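Long-range contacts in actinorhodin polyketide putative beta-ketoacyl synthase 2 (PDB 1TQY), which serves as the chain length factor that pairs with the actinorhodin ketosynthase and probably helps to set the length of the polyketide chain: residues G193-S197 and L341-G345; P188-G194 and A240-D246; R326-T332 and E374-V380. All blocks are in the same frame, centred on the assembly; numbering follows the deposited sequence.

Interactions 1 and 2 share Gly193 and Gly194 on strand 189-196, and their centres lie about 14 Å apart. Interaction 2 joins this strand to its antiparallel neighbour 238-246. Interaction 1 packs the end of the same strand against the loop before helix 345-359. The two contacts touch where Val195 CG2 meets Ala240 N at 4.2 Å. Interaction 3 lies nearer the surface in the same mixed sheet, between the short parallel strands 330-332 and 378-379. Its centre is about 26 Å from that of interaction 1 and about 31 Å from that of interaction 2. The bound sodium ion, at Pro21 and Gln58, lies about 10 Å from the side chain of Leu341 in interaction 1.

Interaction 1 (G193-S197 and L341-G345); sequences GGVDS and LYSGG
The end of a strand meets a tight loop deep inside the chain. Residues 193-196 are extended, and the nearest CA pair is Val195 with Gly344 at 4.3 Å. Tyr342 (phi 56°, psi -113°) and Ser343 (-68°, -13°) form a type II' turn closed by Gly344 N to Leu341 O, 2.7 Å. Gly344 follows at -91°, -20°, and Gly345 N bonds to Tyr342 O, 3.1 Å. Helix 345-359 follows.

Asp196 makes the hydrogen bonds. Its CB points at the loop, with chi1 near -96°. OD1 has a very short bond with Ser343 OG (2.5 Å; chi1 p) and another with Ser343 N (2.9 Å), but its position is less certain. Ser343 OG also bonds with Ala111 O. Ala113 N and Cys114 N also bind this carboxylate.

The backbones approach closely, with two CA-H...O contacts: Gly194 CA to Ser343 O, 3.5 Å, and Gly344 CA to Gly194 O, 3.4 Å. A CB on Gly194 would lie 2.3 Å from Ser343 O.

Tyr342 (chi1 m) starts toward the strand but its ring leads away. Its OH bonds to Gln207 and Tyr233, and its ring packs on an aromatic side chain of the ketosynthase subunit.

The contact joins a central strand of the thiolase-like fold to a loop that probably corresponds to the one directly following an active-site histidine in related ketosynthases.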
ATOM      1  N   GLY B 193     -12.218  -0.027   0.289  1.00 23.15           N
ATOM      2  CA  GLY B 193     -12.498  -0.097  -1.123  1.00 23.97           C
ATOM      3  C   GLY B 193     -11.318   0.401  -1.909  1.00 23.49           C
ATOM      4  O   GLY B 193     -10.174   0.385  -1.451  1.00 23.82           O
ATOM      5  N   GLY B 194     -11.618   0.861  -3.113  1.00 22.89           N
ATOM      6  CA  GLY B 194     -10.590   1.370  -3.988  1.00 23.13           C
ATOM      7  C   GLY B 194     -11.229   1.977  -5.213  1.00 22.46           C
ATOM      8  O   GLY B 194     -12.373   1.674  -5.574  1.00 21.54           O
ATOM      9  N   VAL B 195     -10.459   2.852  -5.836  1.00 22.52           N
ATOM     10  CA  VAL B 195     -10.855   3.563  -7.031  1.00 24.09           C
ATOM     11  C   VAL B 195      -9.569   3.893  -7.763  1.00 23.97           C
ATOM     12  O   VAL B 195      -8.591   4.294  -7.141  1.00 24.81           O
ATOM     13  CB  VAL B 195     -11.574   4.894  -6.688  1.00 24.72           C
ATOM     14  CG1 VAL B 195     -11.748   5.730  -7.945  1.00 23.61           C
ATOM     15  CG2 VAL B 195     -12.939   4.617  -6.065  1.00 23.76           C
ATOM     16  N   ASP B 196      -9.549   3.691  -9.074  1.00 24.17           N
ATOM     17  CA  ASP B 196      -8.372   4.034  -9.866  1.00 24.25           C
ATOM     18  C   ASP B 196      -8.856   4.788 -11.082  1.00 23.63           C
ATOM     19  O   ASP B 196     -10.034   4.721 -11.430  1.00 23.91           O
ATOM     20  CB  ASP B 196      -7.593   2.792 -10.342  1.00 25.40           C
ATOM     21  CG  ASP B 196      -6.432   2.428  -9.430  1.00 29.94           C
ATOM     22  OD1 ASP B 196      -6.566   1.444  -8.658  1.00 29.92           O
ATOM     23  OD2 ASP B 196      -5.376   3.111  -9.483  1.00 31.00           O
ATOM     24  N   SER B 197      -7.934   5.499 -11.715  1.00 25.35           N
ATOM     25  CA  SER B 197      -8.187   6.262 -12.933  1.00 26.54           C
ATOM     26  C   SER B 197      -6.825   6.631 -13.500  1.00 25.67           C
ATOM     27  O   SER B 197      -5.995   7.206 -12.805  1.00 26.17           O
ATOM     28  CB  SER B 197      -8.970   7.542 -12.648  1.00 25.94           C
ATOM     29  OG  SER B 197      -9.194   8.239 -13.860  1.00 27.92           O
ATOM     30  N   LEU B 341     -11.111  -2.012 -13.396  1.00 22.47           N
ATOM     31  CA  LEU B 341     -10.879  -0.798 -12.630  1.00 22.14           C
ATOM     32  C   LEU B 341      -9.728  -0.914 -11.635  1.00 22.21           C
ATOM     33  O   LEU B 341      -9.613  -0.120 -10.702  1.00 19.07           O
ATOM     34  CB  LEU B 341     -12.171  -0.388 -11.910  1.00 21.19           C
ATOM     35  CG  LEU B 341     -13.466  -0.470 -12.739  1.00 24.76           C
ATOM     36  CD1 LEU B 341     -14.611  -0.039 -11.842  1.00 23.39           C
ATOM     37  CD2 LEU B 341     -13.403   0.431 -14.003  1.00 22.29           C
ATOM     38  N   TYR B 342      -8.879  -1.916 -11.830  1.00 21.84           N
ATOM     39  CA  TYR B 342      -7.710  -2.094 -10.981  1.00 21.65           C
ATOM     40  C   TYR B 342      -8.063  -2.193  -9.499  1.00 21.79           C
ATOM     41  O   TYR B 342      -8.707  -3.156  -9.082  1.00 21.02           O
ATOM     42  CB  TYR B 342      -6.728  -0.941 -11.240  1.00 21.88           C
ATOM     43  CG  TYR B 342      -6.273  -0.864 -12.688  1.00 25.09           C
ATOM     44  CD1 TYR B 342      -5.429  -1.836 -13.226  1.00 25.76           C
ATOM     45  CD2 TYR B 342      -6.733   0.146 -13.539  1.00 24.96           C
ATOM     46  CE1 TYR B 342      -5.058  -1.814 -14.572  1.00 24.79           C
ATOM     47  CE2 TYR B 342      -6.367   0.176 -14.890  1.00 25.77           C
ATOM     48  CZ  TYR B 342      -5.532  -0.810 -15.396  1.00 25.70           C
ATOM     49  OH  TYR B 342      -5.196  -0.799 -16.737  1.00 23.63           O
ATOM     50  N   SER B 343      -7.659  -1.207  -8.702  1.00 22.14           N
ATOM     51  CA  SER B 343      -7.964  -1.268  -7.288  1.00 23.53           C
ATOM     52  C   SER B 343      -9.463  -1.118  -7.068  1.00 23.91           C
ATOM     53  O   SER B 343      -9.968  -1.394  -5.981  1.00 23.38           O
ATOM     54  CB  SER B 343      -7.182  -0.199  -6.505  1.00 25.55           C
ATOM     55  OG  SER B 343      -7.807   1.074  -6.577  1.00 29.63           O
ATOM     56  N   GLY B 344     -10.184  -0.705  -8.109  1.00 24.40           N
ATOM     57  CA  GLY B 344     -11.627  -0.560  -7.987  1.00 23.09           C
ATOM     58  C   GLY B 344     -12.392  -1.823  -8.367  1.00 24.16           C
ATOM     59  O   GLY B 344     -13.531  -2.021  -7.952  1.00 23.31           O
ATOM     60  N   GLY B 345     -11.744  -2.704  -9.127  1.00 24.15           N
ATOM     61  CA  GLY B 345     -12.395  -3.922  -9.593  1.00 23.93           C
ATOM     62  C   GLY B 345     -12.892  -4.917  -8.563  1.00 23.61           C
ATOM     63  O   GLY B 345     -14.020  -5.403  -8.662  1.00 24.08           O
TER

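Interaction 2 (P188-G194 and A240-D246); sequences PLVVSGG and AILVLED
Val191 lies at the apolar centre, with CG1 3.4 Å from Ile241 CG2 and CG2 4.5 Å from Val243 CG2. Leu189 CG packs 3.9 Å from Val243 CG1. Helix 78-93 covers Ile241 and Val243. Val190, Ser192, Ala240, Leu242 and Leu244 point to the other face, under helices 171-185 and 345-359. The strands are antiparallel neighbours in a sheet layer of the thiolase fold's alpha-beta-alpha-beta-alpha sandwich. Their axes approach to 4.6 Å, with N-to-C directions at 157°. The hydrogen bonds are Val190 N-Leu244 O 2.8 Å, Leu244 N-Val190 O 2.9 Å, Ser192 N-Leu242 O 2.9 Å, Leu242 N-Ser192 O 2.7 Å, and Gly194 N-Ala240 O and Ala240 N-Gly194 O, each 3.1 Å. Leu189-Glu245, Val191-Val243 and Gly193-Ile241 are non-hydrogen-bonded. At phi 155°, psi -155°, a Gly193 CB would lie 2.2 Å from Ala240 O. At the polar end, Asp246 N bonds to Pro188 O (less surely placed), 2.9 Å. Glu245 (chi1 p) OE2 is hydrogen-bonded to Thr14 OG1 and salt-bridged to Arg253. Asp246 N-caps helix 247-253.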
ATOM      1  N   PRO B 188     -14.767  -1.175  15.369  1.00 30.23           N
ATOM      2  CA  PRO B 188     -16.153  -1.399  14.929  1.00 29.66           C
ATOM      3  C   PRO B 188     -16.529  -1.085  13.496  1.00 29.29           C
ATOM      4  O   PRO B 188     -17.300  -1.821  12.882  1.00 30.01           O
ATOM      5  CB  PRO B 188     -16.974  -0.543  15.892  1.00 29.07           C
ATOM      6  CG  PRO B 188     -16.128  -0.469  17.098  1.00 30.65           C
ATOM      7  CD  PRO B 188     -14.748  -0.254  16.515  1.00 30.00           C
ATOM      8  N   LEU B 189     -16.021   0.019  12.969  1.00 29.67           N
ATOM      9  CA  LEU B 189     -16.364   0.396  11.614  1.00 28.09           C
ATOM     10  C   LEU B 189     -15.110   0.673  10.814  1.00 27.67           C
ATOM     11  O   LEU B 189     -14.148   1.257  11.320  1.00 27.99           O
ATOM     12  CB  LEU B 189     -17.286   1.624  11.631  1.00 27.96           C
ATOM     13  CG  LEU B 189     -17.866   2.142  10.312  1.00 27.77           C
ATOM     14  CD1 LEU B 189     -19.086   2.992  10.576  1.00 27.22           C
ATOM     15  CD2 LEU B 189     -16.808   2.944   9.554  1.00 28.82           C
ATOM     16  N   VAL B 190     -15.132   0.242   9.558  1.00 26.06           N
ATOM     17  CA  VAL B 190     -14.009   0.438   8.665  1.00 24.96           C
ATOM     18  C   VAL B 190     -14.517   0.724   7.259  1.00 25.03           C
ATOM     19  O   VAL B 190     -15.352  -0.011   6.717  1.00 25.51           O
ATOM     20  CB  VAL B 190     -13.088  -0.806   8.639  1.00 25.35           C
ATOM     21  CG1 VAL B 190     -12.036  -0.643   7.546  1.00 25.00           C
ATOM     22  CG2 VAL B 190     -12.404  -0.979   9.996  1.00 25.38           C
ATOM     23  N   VAL B 191     -14.031   1.816   6.681  1.00 23.94           N
ATOM     24  CA  VAL B 191     -14.409   2.200   5.327  1.00 23.53           C
ATOM     25  C   VAL B 191     -13.346   1.579   4.435  1.00 22.74           C
ATOM     26  O   VAL B 191     -12.148   1.770   4.647  1.00 23.28           O
ATOM     27  CB  VAL B 191     -14.419   3.735   5.169  1.00 24.19           C
ATOM     28  CG1 VAL B 191     -14.613   4.107   3.706  1.00 23.43           C
ATOM     29  CG2 VAL B 191     -15.534   4.318   6.008  1.00 21.70           C
ATOM     30  N   SER B 192     -13.778   0.838   3.428  1.00 23.22           N
ATOM     31  CA  SER B 192     -12.816   0.129   2.602  1.00 23.41           C
ATOM     32  C   SER B 192     -13.217   0.074   1.148  1.00 23.35           C
ATOM     33  O   SER B 192     -14.399   0.107   0.806  1.00 23.37           O
ATOM     34  CB  SER B 192     -12.669  -1.305   3.144  1.00 22.80           C
ATOM     35  OG  SER B 192     -11.565  -1.976   2.566  1.00 24.20           O
ATOM     36  N   GLY B 193     -12.218  -0.027   0.289  1.00 23.15           N
ATOM     37  CA  GLY B 193     -12.498  -0.097  -1.123  1.00 23.97           C
ATOM     38  C   GLY B 193     -11.318   0.401  -1.909  1.00 23.49           C
ATOM     39  O   GLY B 193     -10.174   0.385  -1.451  1.00 23.82           O
ATOM     40  N   GLY B 194     -11.618   0.861  -3.113  1.00 22.89           N
ATOM     41  CA  GLY B 194     -10.590   1.370  -3.988  1.00 23.13           C
ATOM     42  C   GLY B 194     -11.229   1.977  -5.213  1.00 22.46           C
ATOM     43  O   GLY B 194     -12.373   1.674  -5.574  1.00 21.54           O
ATOM     44  N   ALA B 240     -15.430   1.297  -6.072  1.00 24.31           N
ATOM     45  CA  ALA B 240     -16.430   1.327  -5.025  1.00 23.58           C
ATOM     46  C   ALA B 240     -15.805   1.442  -3.657  1.00 23.32           C
ATOM     47  O   ALA B 240     -14.645   1.098  -3.450  1.00 24.31           O
ATOM     48  CB  ALA B 240     -17.279   0.073  -5.093  1.00 24.29           C
ATOM     49  N   ILE B 241     -16.584   1.951  -2.724  1.00 22.10           N
ATOM     50  CA  ILE B 241     -16.128   2.074  -1.357  1.00 21.93           C
ATOM     51  C   ILE B 241     -17.279   1.479  -0.573  1.00 23.92           C
ATOM     52  O   ILE B 241     -18.442   1.689  -0.914  1.00 24.44           O
ATOM     53  CB  ILE B 241     -15.926   3.547  -0.966  1.00 21.72           C
ATOM     54  CG1 ILE B 241     -14.743   4.144  -1.752  1.00 21.78           C
ATOM     55  CG2 ILE B 241     -15.692   3.662   0.530  1.00 20.59           C
ATOM     56  CD1 ILE B 241     -13.371   3.546  -1.416  1.00 19.99           C
ATOM     57  N   LEU B 242     -16.973   0.693   0.445  1.00 24.38           N
ATOM     58  CA  LEU B 242     -18.039   0.123   1.248  1.00 25.46           C
ATOM     59  C   LEU B 242     -17.743   0.255   2.721  1.00 24.61           C
ATOM     60  O   LEU B 242     -16.593   0.413   3.125  1.00 23.67           O
ATOM     61  CB  LEU B 242     -18.307  -1.345   0.890  1.00 27.30           C
ATOM     62  CG  LEU B 242     -17.360  -2.218   0.065  1.00 28.15           C
ATOM     63  CD1 LEU B 242     -17.991  -3.610  -0.029  1.00 25.65           C
ATOM     64  CD2 LEU B 242     -17.151  -1.636  -1.346  1.00 27.54           C
ATOM     65  N   VAL B 243     -18.802   0.209   3.516  1.00 24.67           N
ATOM     66  CA  VAL B 243     -18.685   0.337   4.957  1.00 25.12           C
ATOM     67  C   VAL B 243     -18.838  -1.039   5.584  1.00 24.96           C
ATOM     68  O   VAL B 243     -19.862  -1.694   5.426  1.00 25.28           O
ATOM     69  CB  VAL B 243     -19.775   1.297   5.502  1.00 25.77           C
ATOM     70  CG1 VAL B 243     -19.724   1.352   7.018  1.00 23.45           C
ATOM     71  CG2 VAL B 243     -19.567   2.685   4.913  1.00 26.83           C
ATOM     72  N   LEU B 244     -17.795  -1.494   6.260  1.00 26.23           N
ATOM     73  CA  LEU B 244     -17.854  -2.781   6.913  1.00 27.44           C
ATOM     74  C   LEU B 244     -17.836  -2.500   8.396  1.00 28.55           C
ATOM     75  O   LEU B 244     -17.213  -1.533   8.844  1.00 25.40           O
ATOM     76  CB  LEU B 244     -16.644  -3.645   6.554  1.00 27.52           C
ATOM     77  CG  LEU B 244     -16.098  -3.665   5.134  1.00 30.52           C
ATOM     78  CD1 LEU B 244     -15.284  -4.931   4.968  1.00 29.25           C
ATOM     79  CD2 LEU B 244     -17.209  -3.601   4.107  1.00 31.25           C
ATOM     80  N   GLU B 245     -18.527  -3.338   9.161  1.00 29.75           N
ATOM     81  CA  GLU B 245     -18.533  -3.164  10.593  1.00 32.24           C
ATOM     82  C   GLU B 245     -18.942  -4.403  11.354  1.00 32.28           C
ATOM     83  O   GLU B 245     -19.543  -5.326  10.804  1.00 31.54           O
ATOM     84  CB  GLU B 245     -19.399  -1.964  10.986  1.00 36.31           C
ATOM     85  CG  GLU B 245     -20.820  -1.973  10.481  1.00 40.24           C
ATOM     86  CD  GLU B 245     -21.500  -0.604  10.644  1.00 43.06           C
ATOM     87  OE1 GLU B 245     -21.386   0.004  11.739  1.00 44.79           O
ATOM     88  OE2 GLU B 245     -22.162  -0.144   9.688  1.00 41.49           O
ATOM     89  N   ASP B 246     -18.546  -4.414  12.621  1.00 31.71           N
ATOM     90  CA  ASP B 246     -18.819  -5.493  13.551  1.00 31.02           C
ATOM     91  C   ASP B 246     -20.322  -5.697  13.660  1.00 29.68           C
ATOM     92  O   ASP B 246     -21.083  -4.739  13.814  1.00 27.39           O
ATOM     93  CB  ASP B 246     -18.219  -5.130  14.918  1.00 33.91           C
ATOM     94  CG  ASP B 246     -18.411  -6.214  15.953  1.00 36.77           C
ATOM     95  OD1 ASP B 246     -19.569  -6.497  16.334  1.00 37.67           O
ATOM     96  OD2 ASP B 246     -17.388  -6.782  16.387  1.00 40.18           O
TER

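Interaction 3 (R326-T332 and E374-V380); sequences REGVPVT and EYGIDLV
Arg326 reaches along the second segment. Its NH1 gives a hydrogen bond to Glu374 O (2.8 Å) in the end of a 3-10 segment, and its NH2 bonds to Arg373 O. Gly376 CA lies over one face of the guanidinium. Gly376 has positive phi (50°), and a CB there would lie 2.2 Å from Arg326 CZ. Glu327 also has positive phi (53°, psi 19°), and its N bonds to Gly376 O at 2.8 Å. After this bend the two segments diverge. A water bridges the gap, giving to Val329 O (2.8 Å) and accepting from Asp378 N (2.7 Å); the Asp378 side chain forms a salt bridge with Arg385. Pro330 CB touches Val380 CG2 at 4.2 Å. Val331 then pairs in parallel with Leu379, CA to CA 4.7 Å. Val331 N bonds to Asp378 O (2.7 Å), and Val380 N to Val331 O (2.8 Å), the usual parallel pattern. On their shared face Val331 CG1 (chi1 t) meets Leu379 CD2 at 4.0 Å. Thr332 CB lies 4.1 Å from Val380 CB, and its OG1 bonds to Ala363 O. Strand 330-332 thus runs between parallel strand 301-303 and the weakly bonded strand 378-379, while helix 310-324 packs against Val329 and Tyr375.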
ATOM      1  N   ARG B 326     -15.841 -28.988 -13.403  1.00 24.12           N
ATOM      2  CA  ARG B 326     -16.165 -28.248 -14.625  1.00 24.88           C
ATOM      3  C   ARG B 326     -17.680 -28.039 -14.743  1.00 24.31           C
ATOM      4  O   ARG B 326     -18.468 -28.945 -14.450  1.00 22.23           O
ATOM      5  CB  ARG B 326     -15.563 -28.964 -15.845  1.00 27.13           C
ATOM      6  CG  ARG B 326     -14.027 -28.819 -15.893  1.00 28.15           C
ATOM      7  CD  ARG B 326     -13.362 -29.817 -16.835  1.00 26.84           C
ATOM      8  NE  ARG B 326     -13.831 -29.696 -18.208  1.00 27.75           N
ATOM      9  CZ  ARG B 326     -13.413 -28.778 -19.076  1.00 26.42           C
ATOM     10  NH1 ARG B 326     -12.504 -27.877 -18.730  1.00 25.74           N
ATOM     11  NH2 ARG B 326     -13.902 -28.771 -20.304  1.00 24.37           N
ATOM     12  N   GLU B 327     -18.064 -26.828 -15.155  1.00 23.33           N
ATOM     13  CA  GLU B 327     -19.467 -26.416 -15.249  1.00 25.25           C
ATOM     14  C   GLU B 327     -20.152 -26.684 -13.888  1.00 24.75           C
ATOM     15  O   GLU B 327     -21.381 -26.762 -13.795  1.00 26.07           O
ATOM     16  CB  GLU B 327     -20.215 -27.184 -16.350  1.00 26.14           C
ATOM     17  CG  GLU B 327     -19.742 -26.967 -17.779  1.00 28.87           C
ATOM     18  CD  GLU B 327     -18.603 -27.913 -18.186  1.00 33.03           C
ATOM     19  OE1 GLU B 327     -18.451 -28.977 -17.541  1.00 32.64           O
ATOM     20  OE2 GLU B 327     -17.878 -27.598 -19.159  1.00 34.53           O
ATOM     21  N   GLY B 328     -19.348 -26.823 -12.837  1.00 24.57           N
ATOM     22  CA  GLY B 328     -19.877 -27.123 -11.511  1.00 26.19           C
ATOM     23  C   GLY B 328     -20.502 -25.987 -10.712  1.00 26.00           C
ATOM     24  O   GLY B 328     -21.060 -26.213  -9.638  1.00 26.00           O
ATOM     25  N   VAL B 329     -20.417 -24.768 -11.226  1.00 24.47           N
ATOM     26  CA  VAL B 329     -20.979 -23.634 -10.526  1.00 24.34           C
ATOM     27  C   VAL B 329     -21.157 -22.471 -11.486  1.00 24.17           C
ATOM     28  O   VAL B 329     -20.363 -22.286 -12.403  1.00 24.78           O
ATOM     29  CB  VAL B 329     -20.063 -23.235  -9.321  1.00 24.71           C
ATOM     30  CG1 VAL B 329     -18.685 -22.810  -9.826  1.00 25.40           C
ATOM     31  CG2 VAL B 329     -20.715 -22.148  -8.489  1.00 24.31           C
ATOM     32  N   PRO B 330     -22.244 -21.701 -11.319  1.00 22.91           N
ATOM     33  CA  PRO B 330     -22.467 -20.563 -12.208  1.00 22.28           C
ATOM     34  C   PRO B 330     -21.285 -19.619 -12.110  1.00 22.77           C
ATOM     35  O   PRO B 330     -20.790 -19.353 -11.016  1.00 22.73           O
ATOM     36  CB  PRO B 330     -23.743 -19.938 -11.651  1.00 21.98           C
ATOM     37  CG  PRO B 330     -24.508 -21.141 -11.178  1.00 21.58           C
ATOM     38  CD  PRO B 330     -23.425 -21.949 -10.470  1.00 22.18           C
ATOM     39  N   VAL B 331     -20.813 -19.133 -13.246  1.00 22.32           N
ATOM     40  CA  VAL B 331     -19.701 -18.200 -13.232  1.00 22.83           C
ATOM     41  C   VAL B 331     -20.190 -16.962 -13.956  1.00 23.65           C
ATOM     42  O   VAL B 331     -20.966 -17.060 -14.905  1.00 23.97           O
ATOM     43  CB  VAL B 331     -18.462 -18.744 -13.979  1.00 22.88           C
ATOM     44  CG1 VAL B 331     -17.359 -17.681 -13.995  1.00 21.77           C
ATOM     45  CG2 VAL B 331     -17.956 -20.009 -13.306  1.00 24.31           C
ATOM     46  N   THR B 332     -19.754 -15.793 -13.507  1.00 24.60           N
ATOM     47  CA  THR B 332     -20.160 -14.563 -14.162  1.00 23.77           C
ATOM     48  C   THR B 332     -19.073 -13.501 -14.085  1.00 23.48           C
ATOM     49  O   THR B 332     -18.230 -13.516 -13.188  1.00 23.09           O
ATOM     50  CB  THR B 332     -21.497 -14.028 -13.585  1.00 22.93           C
ATOM     51  OG1 THR B 332     -21.911 -12.892 -14.351  1.00 24.40           O
ATOM     52  CG2 THR B 332     -21.337 -13.603 -12.136  1.00 21.88           C
ATOM     53  N   GLU B 374     -13.042 -25.898 -23.808  1.00 27.27           N
ATOM     54  CA  GLU B 374     -11.807 -26.047 -23.045  1.00 28.15           C
ATOM     55  C   GLU B 374     -11.943 -25.483 -21.628  1.00 27.37           C
ATOM     56  O   GLU B 374     -11.538 -26.120 -20.656  1.00 27.16           O
ATOM     57  CB  GLU B 374     -10.662 -25.333 -23.786  1.00 31.03           C
ATOM     58  CG  GLU B 374      -9.294 -25.398 -23.104  1.00 35.42           C
ATOM     59  CD  GLU B 374      -8.319 -24.337 -23.623  1.00 39.18           C
ATOM     60  OE1 GLU B 374      -8.294 -24.088 -24.850  1.00 40.88           O
ATOM     61  OE2 GLU B 374      -7.568 -23.759 -22.800  1.00 40.64           O
ATOM     62  N   TYR B 375     -12.525 -24.291 -21.505  1.00 25.97           N
ATOM     63  CA  TYR B 375     -12.677 -23.663 -20.185  1.00 25.62           C
ATOM     64  C   TYR B 375     -13.580 -24.422 -19.221  1.00 25.81           C
ATOM     65  O   TYR B 375     -13.461 -24.287 -17.996  1.00 24.49           O
ATOM     66  CB  TYR B 375     -13.179 -22.219 -20.335  1.00 25.28           C
ATOM     67  CG  TYR B 375     -12.265 -21.340 -21.168  1.00 27.24           C
ATOM     68  CD1 TYR B 375     -10.938 -21.707 -21.400  1.00 27.15           C
ATOM     69  CD2 TYR B 375     -12.711 -20.125 -21.684  1.00 27.22           C
ATOM     70  CE1 TYR B 375     -10.077 -20.889 -22.123  1.00 28.30           C
ATOM     71  CE2 TYR B 375     -11.850 -19.297 -22.406  1.00 27.36           C
ATOM     72  CZ  TYR B 375     -10.533 -19.693 -22.616  1.00 27.27           C
ATOM     73  OH  TYR B 375      -9.668 -18.872 -23.303  1.00 29.74           O
ATOM     74  N   GLY B 376     -14.499 -25.205 -19.779  1.00 26.18           N
ATOM     75  CA  GLY B 376     -15.409 -25.979 -18.956  1.00 25.67           C
ATOM     76  C   GLY B 376     -16.096 -25.174 -17.867  1.00 26.27           C
ATOM     77  O   GLY B 376     -16.044 -25.545 -16.701  1.00 26.24           O
ATOM     78  N   ILE B 377     -16.741 -24.069 -18.225  1.00 26.00           N
ATOM     79  CA  ILE B 377     -17.414 -23.271 -17.214  1.00 27.22           C
ATOM     80  C   ILE B 377     -18.860 -22.985 -17.580  1.00 27.90           C
ATOM     81  O   ILE B 377     -19.225 -22.973 -18.756  1.00 27.92           O
ATOM     82  CB  ILE B 377     -16.708 -21.922 -16.980  1.00 27.57           C
ATOM     83  CG1 ILE B 377     -16.699 -21.106 -18.269  1.00 27.54           C
ATOM     84  CG2 ILE B 377     -15.287 -22.161 -16.484  1.00 29.23           C
ATOM     85  CD1 ILE B 377     -16.127 -19.709 -18.091  1.00 30.12           C
ATOM     86  N   ASP B 378     -19.693 -22.777 -16.567  1.00 27.85           N
ATOM     87  CA  ASP B 378     -21.095 -22.452 -16.788  1.00 27.56           C
ATOM     88  C   ASP B 378     -21.213 -20.930 -16.655  1.00 27.13           C
ATOM     89  O   ASP B 378     -21.483 -20.428 -15.568  1.00 27.04           O
ATOM     90  CB  ASP B 378     -21.965 -23.160 -15.739  1.00 27.22           C
ATOM     91  CG  ASP B 378     -23.441 -22.785 -15.844  1.00 28.50           C
ATOM     92  OD1 ASP B 378     -23.865 -22.270 -16.901  1.00 27.68           O
ATOM     93  OD2 ASP B 378     -24.185 -23.019 -14.873  1.00 30.09           O
ATOM     94  N   LEU B 379     -20.990 -20.200 -17.749  1.00 27.32           N
ATOM     95  CA  LEU B 379     -21.065 -18.731 -17.725  1.00 26.94           C
ATOM     96  C   LEU B 379     -22.480 -18.184 -17.829  1.00 26.01           C
ATOM     97  O   LEU B 379     -23.269 -18.660 -18.636  1.00 24.96           O
ATOM     98  CB  LEU B 379     -20.258 -18.114 -18.872  1.00 25.88           C
ATOM     99  CG  LEU B 379     -18.932 -17.403 -18.589  1.00 29.65           C
ATOM    100  CD1 LEU B 379     -18.564 -16.574 -19.822  1.00 29.30           C
ATOM    101  CD2 LEU B 379     -19.043 -16.502 -17.373  1.00 25.51           C
ATOM    102  N   VAL B 380     -22.792 -17.177 -17.016  1.00 26.48           N
ATOM    103  CA  VAL B 380     -24.107 -16.549 -17.059  1.00 26.16           C
ATOM    104  C   VAL B 380     -24.045 -15.424 -18.092  1.00 27.44           C
ATOM    105  O   VAL B 380     -23.423 -14.389 -17.860  1.00 26.81           O
ATOM    106  CB  VAL B 380     -24.497 -15.950 -15.696  1.00 26.05           C
ATOM    107  CG1 VAL B 380     -25.899 -15.372 -15.782  1.00 25.79           C
ATOM    108  CG2 VAL B 380     -24.454 -17.036 -14.614  1.00 25.45           C
TER
HETATM  109  O   HOH W   1     -18.592 -23.420 -14.211  1.00 34.63           O